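Long-range contact in beta-ketoacyl synthase (PDB 4EWG), which probably catalyses the condensation that forms 3-oxoacyl-[acyl-carrier-protein] in fatty acid synthesis, as other members of the beta-ketoacyl-ACP synthase family do: residues Trp43-Ala54 with Glu197-Val205. Residues are numbered along the deposited sequence; the frame is centred on the assembly and turned at random.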
ATOM      1  N   TRP A  43     -12.468   9.864  25.646  1.00 38.88           N
ATOM      2  CA  TRP A  43     -12.492  10.795  24.538  1.00 37.00           C
ATOM      3  C   TRP A  43     -12.911  12.182  24.877  1.00 37.27           C
ATOM      4  O   TRP A  43     -12.843  13.055  24.022  1.00 35.56           O
ATOM      5  CB  TRP A  43     -13.340  10.246  23.433  1.00 35.40           C
ATOM      6  CG  TRP A  43     -12.697   9.046  22.810  1.00 35.78           C
ATOM      7  CD1 TRP A  43     -11.387   8.572  22.990  1.00 35.79           C
ATOM      8  CD2 TRP A  43     -13.296   8.146  21.874  1.00 34.30           C
ATOM      9  NE1 TRP A  43     -11.170   7.463  22.238  1.00 35.47           N
ATOM     10  CE2 TRP A  43     -12.277   7.149  21.547  1.00 34.33           C
ATOM     11  CE3 TRP A  43     -14.526   8.065  21.289  1.00 34.06           C
ATOM     12  CZ2 TRP A  43     -12.511   6.131  20.680  1.00 33.60           C
ATOM     13  CZ3 TRP A  43     -14.762   7.034  20.406  1.00 34.02           C
ATOM     14  CH2 TRP A  43     -13.772   6.078  20.110  1.00 34.01           C
ATOM     15  N   ASP A  44     -13.297  12.416  26.137  1.00 37.23           N
ATOM     16  CA  ASP A  44     -13.489  13.784  26.632  1.00 37.99           C
ATOM     17  C   ASP A  44     -12.154  14.551  26.641  1.00 36.03           C
ATOM     18  O   ASP A  44     -12.116  15.774  26.698  1.00 36.37           O
ATOM     19  CB  ASP A  44     -14.111  13.774  28.032  1.00 40.56           C
ATOM     20  CG  ASP A  44     -14.764  15.073  28.367  1.00 43.29           C
ATOM     21  OD1 ASP A  44     -15.795  15.370  27.734  1.00 48.32           O
ATOM     22  OD2 ASP A  44     -14.270  15.805  29.242  1.00 46.09           O
ATOM     23  N   TYR A  45     -11.059  13.811  26.608  1.00 34.31           N
ATOM     24  CA  TYR A  45      -9.746  14.384  26.430  1.00 33.11           C
ATOM     25  C   TYR A  45      -9.656  15.197  25.124  1.00 32.24           C
ATOM     26  O   TYR A  45      -8.975  16.204  25.066  1.00 32.61           O
ATOM     27  CB  TYR A  45      -8.736  13.250  26.416  1.00 33.09           C
ATOM     28  CG  TYR A  45      -7.303  13.626  26.115  1.00 32.74           C
ATOM     29  CD1 TYR A  45      -6.459  14.096  27.123  1.00 33.24           C
ATOM     30  CD2 TYR A  45      -6.775  13.454  24.834  1.00 31.34           C
ATOM     31  CE1 TYR A  45      -5.132  14.417  26.851  1.00 33.17           C
ATOM     32  CE2 TYR A  45      -5.457  13.764  24.556  1.00 31.28           C
ATOM     33  CZ  TYR A  45      -4.645  14.257  25.565  1.00 32.30           C
ATOM     34  OH  TYR A  45      -3.334  14.564  25.281  1.00 32.45           O
ATOM     35  N   PHE A  46     -10.358  14.770  24.083  1.00 30.56           N
ATOM     36  CA  PHE A  46     -10.224  15.408  22.766  1.00 29.53           C
ATOM     37  C   PHE A  46     -11.127  16.620  22.636  1.00 29.71           C
ATOM     38  O   PHE A  46     -12.222  16.633  23.172  1.00 29.98           O
ATOM     39  CB  PHE A  46     -10.478  14.390  21.651  1.00 27.71           C
ATOM     40  CG  PHE A  46      -9.468  13.291  21.634  1.00 27.24           C
ATOM     41  CD1 PHE A  46      -8.117  13.576  21.376  1.00 26.87           C
ATOM     42  CD2 PHE A  46      -9.826  11.988  21.960  1.00 27.14           C
ATOM     43  CE1 PHE A  46      -7.169  12.583  21.401  1.00 26.29           C
ATOM     44  CE2 PHE A  46      -8.860  10.985  21.990  1.00 26.62           C
ATOM     45  CZ  PHE A  46      -7.544  11.281  21.701  1.00 26.44           C
ATOM     46  N   GLU A  47     -10.650  17.632  21.923  1.00 29.42           N
ATOM     47  CA  GLU A  47     -11.346  18.918  21.871  1.00 30.73           C
ATOM     48  C   GLU A  47     -12.732  18.780  21.220  1.00 31.14           C
ATOM     49  O   GLU A  47     -13.732  19.087  21.834  1.00 31.21           O
ATOM     50  CB  GLU A  47     -10.515  19.960  21.126  1.00 30.54           C
ATOM     51  CG  GLU A  47     -10.946  21.390  21.398  1.00 31.48           C
ATOM     52  CD  GLU A  47     -10.145  22.424  20.604  1.00 31.41           C
ATOM     53  OE1 GLU A  47      -9.170  22.056  19.928  1.00 31.00           O
ATOM     54  OE2 GLU A  47     -10.489  23.618  20.653  1.00 31.59           O
ATOM     55  N   SER A  48     -12.778  18.252  20.002  1.00 30.31           N
ATOM     56  CA  SER A  48     -13.974  18.351  19.181  1.00 30.53           C
ATOM     57  C   SER A  48     -14.424  17.026  18.597  1.00 29.57           C
ATOM     58  O   SER A  48     -14.534  16.924  17.394  1.00 29.91           O
ATOM     59  CB  SER A  48     -13.696  19.338  18.039  1.00 30.80           C
ATOM     60  OG  SER A  48     -13.027  20.480  18.551  1.00 31.86           O
ATOM     61  N   LEU A  49     -14.677  16.014  19.435  1.00 29.64           N
ATOM     62  CA  LEU A  49     -15.351  14.789  18.969  1.00 28.39           C
ATOM     63  C   LEU A  49     -16.780  14.804  19.473  1.00 28.82           C
ATOM     64  O   LEU A  49     -17.010  15.034  20.641  1.00 28.31           O
ATOM     65  CB  LEU A  49     -14.678  13.549  19.485  1.00 28.00           C
ATOM     66  CG  LEU A  49     -13.390  13.136  18.780  1.00 26.98           C
ATOM     67  CD1 LEU A  49     -12.853  11.888  19.453  1.00 26.18           C
ATOM     68  CD2 LEU A  49     -13.635  12.925  17.299  1.00 25.13           C
ATOM     69  N   HIS A  50     -17.724  14.563  18.576  1.00 27.72           N
ATOM     70  CA  HIS A  50     -19.118  14.480  18.930  1.00 28.22           C
ATOM     71  C   HIS A  50     -19.448  13.134  19.455  1.00 27.51           C
ATOM     72  O   HIS A  50     -20.141  13.007  20.466  1.00 27.72           O
ATOM     73  CB  HIS A  50     -19.972  14.807  17.722  1.00 29.45           C
ATOM     74  CG  HIS A  50     -19.795  16.235  17.234  1.00 30.24           C
ATOM     75  ND1 HIS A  50     -19.287  16.538  16.013  1.00 31.42           N
ATOM     76  CD2 HIS A  50     -20.010  17.429  17.870  1.00 31.52           C
ATOM     77  CE1 HIS A  50     -19.226  17.874  15.876  1.00 31.49           C
ATOM     78  NE2 HIS A  50     -19.651  18.419  17.014  1.00 32.38           N
ATOM     79  N   THR A  51     -18.946  12.088  18.808  1.00 26.46           N
ATOM     80  CA  THR A  51     -19.249  10.739  19.292  1.00 26.10           C
ATOM     81  C   THR A  51     -18.487  10.416  20.569  1.00 26.69           C
ATOM     82  O   THR A  51     -17.383  10.864  20.758  1.00 26.00           O
ATOM     83  CB  THR A  51     -18.988   9.644  18.244  1.00 24.51           C
ATOM     84  OG1 THR A  51     -19.592   8.421  18.681  1.00 24.63           O
ATOM     85  CG2 THR A  51     -17.528   9.416  18.023  1.00 23.79           C
ATOM     86  N   ARG A  52     -19.118   9.614  21.423  1.00 28.13           N
ATOM     87  CA  ARG A  52     -18.455   8.959  22.540  1.00 28.74           C
ATOM     88  C   ARG A  52     -18.625   7.430  22.458  1.00 28.36           C
ATOM     89  O   ARG A  52     -18.666   6.747  23.484  1.00 28.99           O
ATOM     90  CB  ARG A  52     -19.021   9.497  23.866  1.00 30.41           C
ATOM     91  CG  ARG A  52     -18.670  10.955  24.132  1.00 31.18           C
ATOM     92  CD  ARG A  52     -17.185  11.091  24.403  1.00 31.59           C
ATOM     93  NE  ARG A  52     -16.788  12.469  24.649  1.00 32.30           N
ATOM     94  CZ  ARG A  52     -16.438  13.342  23.714  1.00 32.19           C
ATOM     95  NH1 ARG A  52     -16.440  13.006  22.438  1.00 31.67           N
ATOM     96  NH2 ARG A  52     -16.094  14.567  24.064  1.00 33.91           N
ATOM     97  N   LEU A  53     -18.727   6.899  21.242  1.00 27.01           N
ATOM     98  CA  LEU A  53     -18.930   5.446  21.051  1.00 26.63           C
ATOM     99  C   LEU A  53     -17.762   4.787  20.319  1.00 25.71           C
ATOM    100  O   LEU A  53     -17.181   5.390  19.421  1.00 24.58           O
ATOM    101  CB  LEU A  53     -20.204   5.201  20.240  1.00 26.62           C
ATOM    102  CG  LEU A  53     -21.487   5.835  20.779  1.00 27.30           C
ATOM    103  CD1 LEU A  53     -22.607   5.754  19.746  1.00 27.15           C
ATOM    104  CD2 LEU A  53     -21.852   5.131  22.066  1.00 27.25           C
ATOM    105  N   ALA A  54     -17.443   3.549  20.705  1.00 25.10           N
ATOM    106  CA  ALA A  54     -16.469   2.716  19.993  1.00 24.47           C
ATOM    107  C   ALA A  54     -16.766   1.273  20.312  1.00 24.37           C
ATOM    108  O   ALA A  54     -17.529   0.992  21.255  1.00 25.66           O
ATOM    109  CB  ALA A  54     -15.043   3.038  20.420  1.00 24.56           C
ATOM    110  N   GLU A 197      -5.750  -0.157  14.998  1.00 13.33           N
ATOM    111  CA  GLU A 197      -5.794   0.103  16.424  1.00 14.17           C
ATOM    112  C   GLU A 197      -6.739   1.267  16.666  1.00 14.38           C
ATOM    113  O   GLU A 197      -6.794   2.169  15.886  1.00 14.79           O
ATOM    114  CB  GLU A 197      -4.390   0.354  16.985  1.00 14.35           C
ATOM    115  CG  GLU A 197      -3.780   1.722  16.722  1.00 14.46           C
ATOM    116  CD  GLU A 197      -2.280   1.770  17.089  1.00 14.54           C
ATOM    117  OE1 GLU A 197      -1.480   0.974  16.550  1.00 13.93           O
ATOM    118  OE2 GLU A 197      -1.889   2.623  17.876  1.00 14.75           O
ATOM    119  N   LEU A 198      -7.527   1.189  17.716  1.00 14.67           N
ATOM    120  CA  LEU A 198      -8.505   2.224  18.029  1.00 14.76           C
ATOM    121  C   LEU A 198      -7.750   3.430  18.552  1.00 15.14           C
ATOM    122  O   LEU A 198      -6.883   3.302  19.415  1.00 15.14           O
ATOM    123  CB  LEU A 198      -9.511   1.737  19.090  1.00 14.92           C
ATOM    124  CG  LEU A 198     -10.649   2.705  19.500  1.00 15.45           C
ATOM    125  CD1 LEU A 198     -11.577   3.044  18.298  1.00 14.82           C
ATOM    126  CD2 LEU A 198     -11.450   2.170  20.716  1.00 15.77           C
ATOM    127  N   SER A 199      -8.081   4.597  18.029  1.00 15.14           N
ATOM    128  CA  SER A 199      -7.566   5.839  18.586  1.00 15.80           C
ATOM    129  C   SER A 199      -8.540   6.989  18.328  1.00 15.87           C
ATOM    130  O   SER A 199      -9.433   6.889  17.487  1.00 15.34           O
ATOM    131  CB  SER A 199      -6.222   6.192  17.964  1.00 15.49           C
ATOM    132  OG  SER A 199      -6.406   6.610  16.621  1.00 14.66           O
ATOM    133  N   GLY A 200      -8.337   8.086  19.051  1.00 16.44           N
ATOM    134  CA  GLY A 200      -9.149   9.272  18.864  1.00 16.97           C
ATOM    135  C   GLY A 200      -9.075   9.777  17.425  1.00 16.53           C
ATOM    136  O   GLY A 200     -10.095  10.000  16.797  1.00 16.59           O
ATOM    137  N   PRO A 201      -7.865   9.938  16.909  1.00 16.46           N
ATOM    138  CA  PRO A 201      -7.695  10.343  15.527  1.00 16.44           C
ATOM    139  C   PRO A 201      -8.386   9.433  14.533  1.00 16.13           C
ATOM    140  O   PRO A 201      -8.947   9.924  13.561  1.00 16.50           O
ATOM    141  CB  PRO A 201      -6.179  10.300  15.326  1.00 15.92           C
ATOM    142  CG  PRO A 201      -5.646  10.577  16.676  1.00 16.58           C
ATOM    143  CD  PRO A 201      -6.583   9.894  17.628  1.00 16.55           C
ATOM    144  N   ALA A 202      -8.330   8.126  14.750  1.00 16.15           N
ATOM    145  CA  ALA A 202      -9.015   7.196  13.864  1.00 16.33           C
ATOM    146  C   ALA A 202     -10.521   7.543  13.849  1.00 17.24           C
ATOM    147  O   ALA A 202     -11.140   7.509  12.812  1.00 17.65           O
ATOM    148  CB  ALA A 202      -8.785   5.748  14.292  1.00 15.95           C
ATOM    149  N   VAL A 203     -11.094   7.886  15.005  1.00 18.43           N
ATOM    150  CA  VAL A 203     -12.504   8.238  15.049  1.00 19.22           C
ATOM    151  C   VAL A 203     -12.764   9.623  14.427  1.00 19.31           C
ATOM    152  O   VAL A 203     -13.733   9.795  13.707  1.00 18.70           O
ATOM    153  CB  VAL A 203     -13.100   8.162  16.451  1.00 20.33           C
ATOM    154  CG1 VAL A 203     -14.568   8.521  16.403  1.00 20.82           C
ATOM    155  CG2 VAL A 203     -12.960   6.747  16.978  1.00 21.09           C
ATOM    156  N   ALA A 204     -11.867  10.574  14.670  1.00 19.50           N
ATOM    157  CA  ALA A 204     -11.980  11.929  14.057  1.00 19.76           C
ATOM    158  C   ALA A 204     -12.136  11.890  12.526  1.00 19.31           C
ATOM    159  O   ALA A 204     -12.815  12.742  11.942  1.00 19.89           O
ATOM    160  CB  ALA A 204     -10.771  12.775  14.428  1.00 19.77           C
ATOM    161  N   VAL A 205     -11.465  10.938  11.880  1.00 18.71           N
ATOM    162  CA  VAL A 205     -11.571  10.739  10.404  1.00 18.45           C
ATOM    163  C   VAL A 205     -13.053  10.752   9.962  1.00 18.64           C
ATOM    164  O   VAL A 205     -13.449  11.462   9.055  1.00 18.72           O
ATOM    165  CB  VAL A 205     -10.925   9.397   9.973  1.00 17.41           C
ATOM    166  CG1 VAL A 205     -11.240   9.048   8.540  1.00 16.96           C
ATOM    167  CG2 VAL A 205      -9.423   9.419  10.199  1.00 17.60           C
TER
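Trp-43 lays its indole across the start of helix 200-207, its side chain crossing that of Val-203 at about a right angle, with CH2 3.3 Å from Val-203 CG2. In this thiolase-like fold the helix directly follows core strand 189-196, and residues 43-54, running from the link between the paired antiparallel strands 38-39 and 53-54 into the latter, pack along one side of its start. Leu-198, just before the helix, meets the indole edge near its plane through CD1, while its CD2 lies 3.7 Å from Ala-54 CB. Gly-200 CA sits over one indole face, offset toward the rim, and 3.6 Å from Phe-46 CE2; with no side chain on Gly-200, the Phe-46 ring closes on the helix backbone. Farther along, Leu-49 CD2 rests on Ala-204 CA at 3.8 Å. No hydrogen bond joins the two segments, but Asp-207, later in the helix, accepts from the backbone N of His-50 and Thr-51, and Phe-46 and Pro-201 both pack against the second subunit. A chi1 of -167° in Thr-51 turns OG1 away from the backbone N, to bond Ser-213 O and, in an ST turn, Leu-53 N, and sets CG2 tightly against Val-203 CG1 at 3.5 Å.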